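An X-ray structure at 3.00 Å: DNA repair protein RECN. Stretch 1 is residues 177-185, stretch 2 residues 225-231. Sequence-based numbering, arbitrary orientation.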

ATOM      1  N   GLU A 177      10.362   3.104 -25.722  1.00 32.85           N
ATOM      2  CA  GLU A 177      10.623   1.735 -26.146  1.00 30.21           C
ATOM      3  C   GLU A 177       9.414   0.829 -25.945  1.00 30.65           C
ATOM      4  O   GLU A 177       9.096   0.007 -26.798  1.00 33.65           O
ATOM      5  CB  GLU A 177      11.824   1.160 -25.395  1.00 30.84           C
ATOM      6  CG  GLU A 177      13.157   1.806 -25.747  1.00 36.37           C
ATOM      7  CD  GLU A 177      13.422   3.090 -24.983  1.00 40.10           C
ATOM      8  OE1 GLU A 177      12.455   3.725 -24.512  1.00 39.34           O
ATOM      9  OE2 GLU A 177      14.607   3.460 -24.847  1.00 40.08           O
ATOM     10  N   ALA A 178       8.746   0.978 -24.808  1.00 32.10           N
ATOM     11  CA  ALA A 178       7.593   0.145 -24.495  1.00 29.43           C
ATOM     12  C   ALA A 178       6.475   0.336 -25.515  1.00 31.83           C
ATOM     13  O   ALA A 178       5.879  -0.633 -25.976  1.00 33.30           O
ATOM     14  CB  ALA A 178       7.098   0.433 -23.092  1.00 26.54           C
ATOM     15  N   GLN A 179       6.198   1.589 -25.864  1.00 36.43           N
ATOM     16  CA  GLN A 179       5.173   1.904 -26.852  1.00 34.71           C
ATOM     17  C   GLN A 179       5.600   1.404 -28.224  1.00 35.78           C
ATOM     18  O   GLN A 179       4.765   1.063 -29.066  1.00 33.68           O
ATOM     19  CB  GLN A 179       4.929   3.411 -26.910  1.00 36.66           C
ATOM     20  CG  GLN A 179       4.406   4.014 -25.620  1.00 45.60           C
ATOM     21  CD  GLN A 179       4.410   5.533 -25.645  1.00 54.91           C
ATOM     22  OE1 GLN A 179       4.975   6.152 -26.551  1.00 53.51           O
ATOM     23  NE2 GLN A 179       3.786   6.142 -24.642  1.00 52.95           N
ATOM     24  N   ALA A 180       6.910   1.372 -28.443  1.00 33.48           N
ATOM     25  CA  ALA A 180       7.459   0.876 -29.694  1.00 28.36           C
ATOM     26  C   ALA A 180       7.193  -0.616 -29.816  1.00 30.01           C
ATOM     27  O   ALA A 180       6.839  -1.105 -30.887  1.00 35.57           O
ATOM     28  CB  ALA A 180       8.941   1.161 -29.767  1.00 29.79           C
ATOM     29  N   TYR A 181       7.360  -1.338 -28.713  1.00 27.60           N
ATOM     30  CA  TYR A 181       7.055  -2.759 -28.699  1.00 25.57           C
ATOM     31  C   TYR A 181       5.567  -2.985 -28.903  1.00 26.59           C
ATOM     32  O   TYR A 181       5.162  -3.754 -29.770  1.00 27.52           O
ATOM     33  CB  TYR A 181       7.487  -3.419 -27.388  1.00 26.00           C
ATOM     34  CG  TYR A 181       7.228  -4.908 -27.392  1.00 24.13           C
ATOM     35  CD1 TYR A 181       8.150  -5.789 -27.939  1.00 24.33           C
ATOM     36  CD2 TYR A 181       6.047  -5.428 -26.890  1.00 24.08           C
ATOM     37  CE1 TYR A 181       7.912  -7.142 -27.968  1.00 20.93           C
ATOM     38  CE2 TYR A 181       5.801  -6.786 -26.916  1.00 24.37           C
ATOM     39  CZ  TYR A 181       6.739  -7.636 -27.457  1.00 23.10           C
ATOM     40  OH  TYR A 181       6.503  -8.989 -27.488  1.00 25.13           O
ATOM     41  N   ALA A 182       4.758  -2.316 -28.090  1.00 29.42           N
ATOM     42  CA  ALA A 182       3.309  -2.479 -28.130  1.00 28.30           C
ATOM     43  C   ALA A 182       2.766  -2.358 -29.549  1.00 31.42           C
ATOM     44  O   ALA A 182       1.935  -3.159 -29.979  1.00 30.04           O
ATOM     45  CB  ALA A 182       2.646  -1.468 -27.224  1.00 22.07           C
ATOM     46  N   ALA A 183       3.240  -1.346 -30.268  1.00 28.90           N
ATOM     47  CA  ALA A 183       2.812  -1.120 -31.639  1.00 28.09           C
ATOM     48  C   ALA A 183       3.220  -2.291 -32.522  1.00 32.96           C
ATOM     49  O   ALA A 183       2.403  -2.834 -33.265  1.00 34.41           O
ATOM     50  CB  ALA A 183       3.399   0.169 -32.164  1.00 31.02           C
ATOM     51  N   ALA A 184       4.491  -2.673 -32.431  1.00 32.09           N
ATOM     52  CA  ALA A 184       5.012  -3.801 -33.191  1.00 31.02           C
ATOM     53  C   ALA A 184       4.217  -5.075 -32.902  1.00 33.25           C
ATOM     54  O   ALA A 184       3.818  -5.792 -33.818  1.00 36.53           O
ATOM     55  CB  ALA A 184       6.480  -4.007 -32.883  1.00 25.22           C
ATOM     56  N   HIS A 185       3.988  -5.346 -31.624  1.00 30.88           N
ATOM     57  CA  HIS A 185       3.247  -6.529 -31.220  1.00 30.99           C
ATOM     58  C   HIS A 185       1.834  -6.520 -31.787  1.00 36.16           C
ATOM     59  O   HIS A 185       1.336  -7.550 -32.240  1.00 41.14           O
ATOM     60  CB  HIS A 185       3.196  -6.632 -29.697  1.00 29.55           C
ATOM     61  CG  HIS A 185       2.422  -7.810 -29.200  1.00 28.42           C
ATOM     62  ND1 HIS A 185       3.027  -8.967 -28.762  1.00 27.41           N
ATOM     63  CD2 HIS A 185       1.088  -8.012 -29.075  1.00 29.52           C
ATOM     64  CE1 HIS A 185       2.100  -9.831 -28.388  1.00 28.68           C
ATOM     65  NE2 HIS A 185       0.917  -9.277 -28.568  1.00 31.96           N
ATOM     66  N   LYS A 225      13.191  -7.677 -32.832  1.00 32.50           N
ATOM     67  CA  LYS A 225      14.172  -6.602 -32.931  1.00 35.42           C
ATOM     68  C   LYS A 225      13.850  -5.506 -31.923  1.00 33.77           C
ATOM     69  O   LYS A 225      14.682  -5.130 -31.096  1.00 31.26           O
ATOM     70  CB  LYS A 225      14.172  -6.033 -34.352  1.00 35.39           C
ATOM     71  CG  LYS A 225      15.245  -4.996 -34.634  1.00 36.83           C
ATOM     72  CD  LYS A 225      15.070  -4.409 -36.029  1.00 48.56           C
ATOM     73  CE  LYS A 225      16.173  -3.418 -36.374  1.00 52.90           C
ATOM     74  NZ  LYS A 225      16.141  -2.206 -35.511  1.00 49.18           N
ATOM     75  N   VAL A 226      12.625  -5.000 -32.008  1.00 33.20           N
ATOM     76  CA  VAL A 226      12.128  -3.983 -31.098  1.00 31.18           C
ATOM     77  C   VAL A 226      12.086  -4.523 -29.672  1.00 32.38           C
ATOM     78  O   VAL A 226      12.463  -3.833 -28.727  1.00 33.06           O
ATOM     79  CB  VAL A 226      10.713  -3.536 -31.510  1.00 29.39           C
ATOM     80  CG1 VAL A 226      10.147  -2.540 -30.510  1.00 29.08           C
ATOM     81  CG2 VAL A 226      10.737  -2.945 -32.906  1.00 29.25           C
ATOM     82  N   GLY A 227      11.627  -5.762 -29.527  1.00 30.10           N
ATOM     83  CA  GLY A 227      11.507  -6.384 -28.224  1.00 28.09           C
ATOM     84  C   GLY A 227      12.833  -6.383 -27.497  1.00 32.62           C
ATOM     85  O   GLY A 227      12.887  -6.200 -26.279  1.00 33.87           O
ATOM     86  N   GLN A 228      13.908  -6.583 -28.250  1.00 34.46           N
ATOM     87  CA  GLN A 228      15.251  -6.589 -27.688  1.00 33.52           C
ATOM     88  C   GLN A 228      15.678  -5.177 -27.319  1.00 32.77           C
ATOM     89  O   GLN A 228      16.403  -4.976 -26.346  1.00 35.77           O
ATOM     90  CB  GLN A 228      16.236  -7.195 -28.682  1.00 33.45           C
ATOM     91  CG  GLN A 228      15.954  -8.648 -29.002  1.00 34.45           C
ATOM     92  CD  GLN A 228      16.669  -9.108 -30.252  1.00 42.45           C
ATOM     93  OE1 GLN A 228      17.479  -8.375 -30.818  1.00 51.22           O
ATOM     94  NE2 GLN A 228      16.373 -10.326 -30.692  1.00 42.84           N
ATOM     95  N   ALA A 229      15.229  -4.203 -28.105  1.00 31.71           N
ATOM     96  CA  ALA A 229      15.485  -2.802 -27.804  1.00 31.15           C
ATOM     97  C   ALA A 229      14.898  -2.464 -26.448  1.00 30.67           C
ATOM     98  O   ALA A 229      15.479  -1.703 -25.679  1.00 34.84           O
ATOM     99  CB  ALA A 229      14.886  -1.911 -28.869  1.00 29.11           C
ATOM    100  N   LEU A 230      13.740  -3.046 -26.161  1.00 30.37           N
ATOM    101  CA  LEU A 230      13.051  -2.817 -24.900  1.00 31.57           C
ATOM    102  C   LEU A 230      13.833  -3.387 -23.725  1.00 28.77           C
ATOM    103  O   LEU A 230      14.010  -2.713 -22.712  1.00 29.25           O
ATOM    104  CB  LEU A 230      11.650  -3.421 -24.937  1.00 29.64           C
ATOM    105  CG  LEU A 230      10.827  -3.238 -23.668  1.00 22.36           C
ATOM    106  CD1 LEU A 230      10.796  -1.781 -23.274  1.00 24.48           C
ATOM    107  CD2 LEU A 230       9.430  -3.769 -23.889  1.00 24.57           C
ATOM    108  N   ASP A 231      14.293  -4.626 -23.859  1.00 24.89           N
ATOM    109  CA  ASP A 231      15.092  -5.242 -22.810  1.00 25.92           C
ATOM    110  C   ASP A 231      16.355  -4.433 -22.548  1.00 32.96           C
ATOM    111  O   ASP A 231      16.810  -4.324 -21.410  1.00 34.09           O
ATOM    112  CB  ASP A 231      15.460  -6.674 -23.180  1.00 27.85           C
ATOM    113  CG  ASP A 231      14.280  -7.606 -23.128  1.00 30.23           C
ATOM    114  OD1 ASP A 231      13.300  -7.277 -22.430  1.00 29.74           O
ATOM    115  OD2 ASP A 231      14.334  -8.670 -23.782  1.00 35.39           O
TER
HETATM  116  O   HOH W   1      11.754  -0.919 -28.278  1.00 30.49           O

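Both stretches are helical and lie nearly antiparallel, their N-to-C directions 157° apart and their axes approaching to 8.7 Å. Backbone hydrogen bonds such as Tyr181 N to Glu177 O (2.9 Å) and Leu230 N to Val226 O (3.0 Å) stay within each helix, and none crosses directly between them. The backbones come nearest in register at Glu177 CA to Leu230 CA (5.3 Å) and Tyr181 CA to Val226 CA (5.7 Å). A single water bridges the two, the O of water 1 donating to Glu177 O (3.2 Å) and Val226 O (3.0 Å); a carbonyl oxygen can accept two hydrogen bonds.

The stretches bury 345 Å² between them, both sides summed, and their side chains pack through apolar contacts. Val226 points toward the first helix and sets CG1 3.5 Å from Tyr181 N and 4.0 Å from Ala180 CB, while its CG2 lies 4.4 Å from Ala184 CB; each alanine offers just a methyl. Leu230, t at chi1, places CD1 3.8 Å from Glu177 CB, whose carboxylate end leads away, and CD2 4.0 Å from Tyr181 CB. Tyr181, also t, presents its ring edge to Gly227, with CD1 3.4 Å from Gly227 CA; its OH is hydrogen-bonded elsewhere in the structure. Tyr181, Gly227 and Leu230 are buried. Glycine suits its position: an ideal CB there would lie only 3.2 Å from Tyr181 CE1.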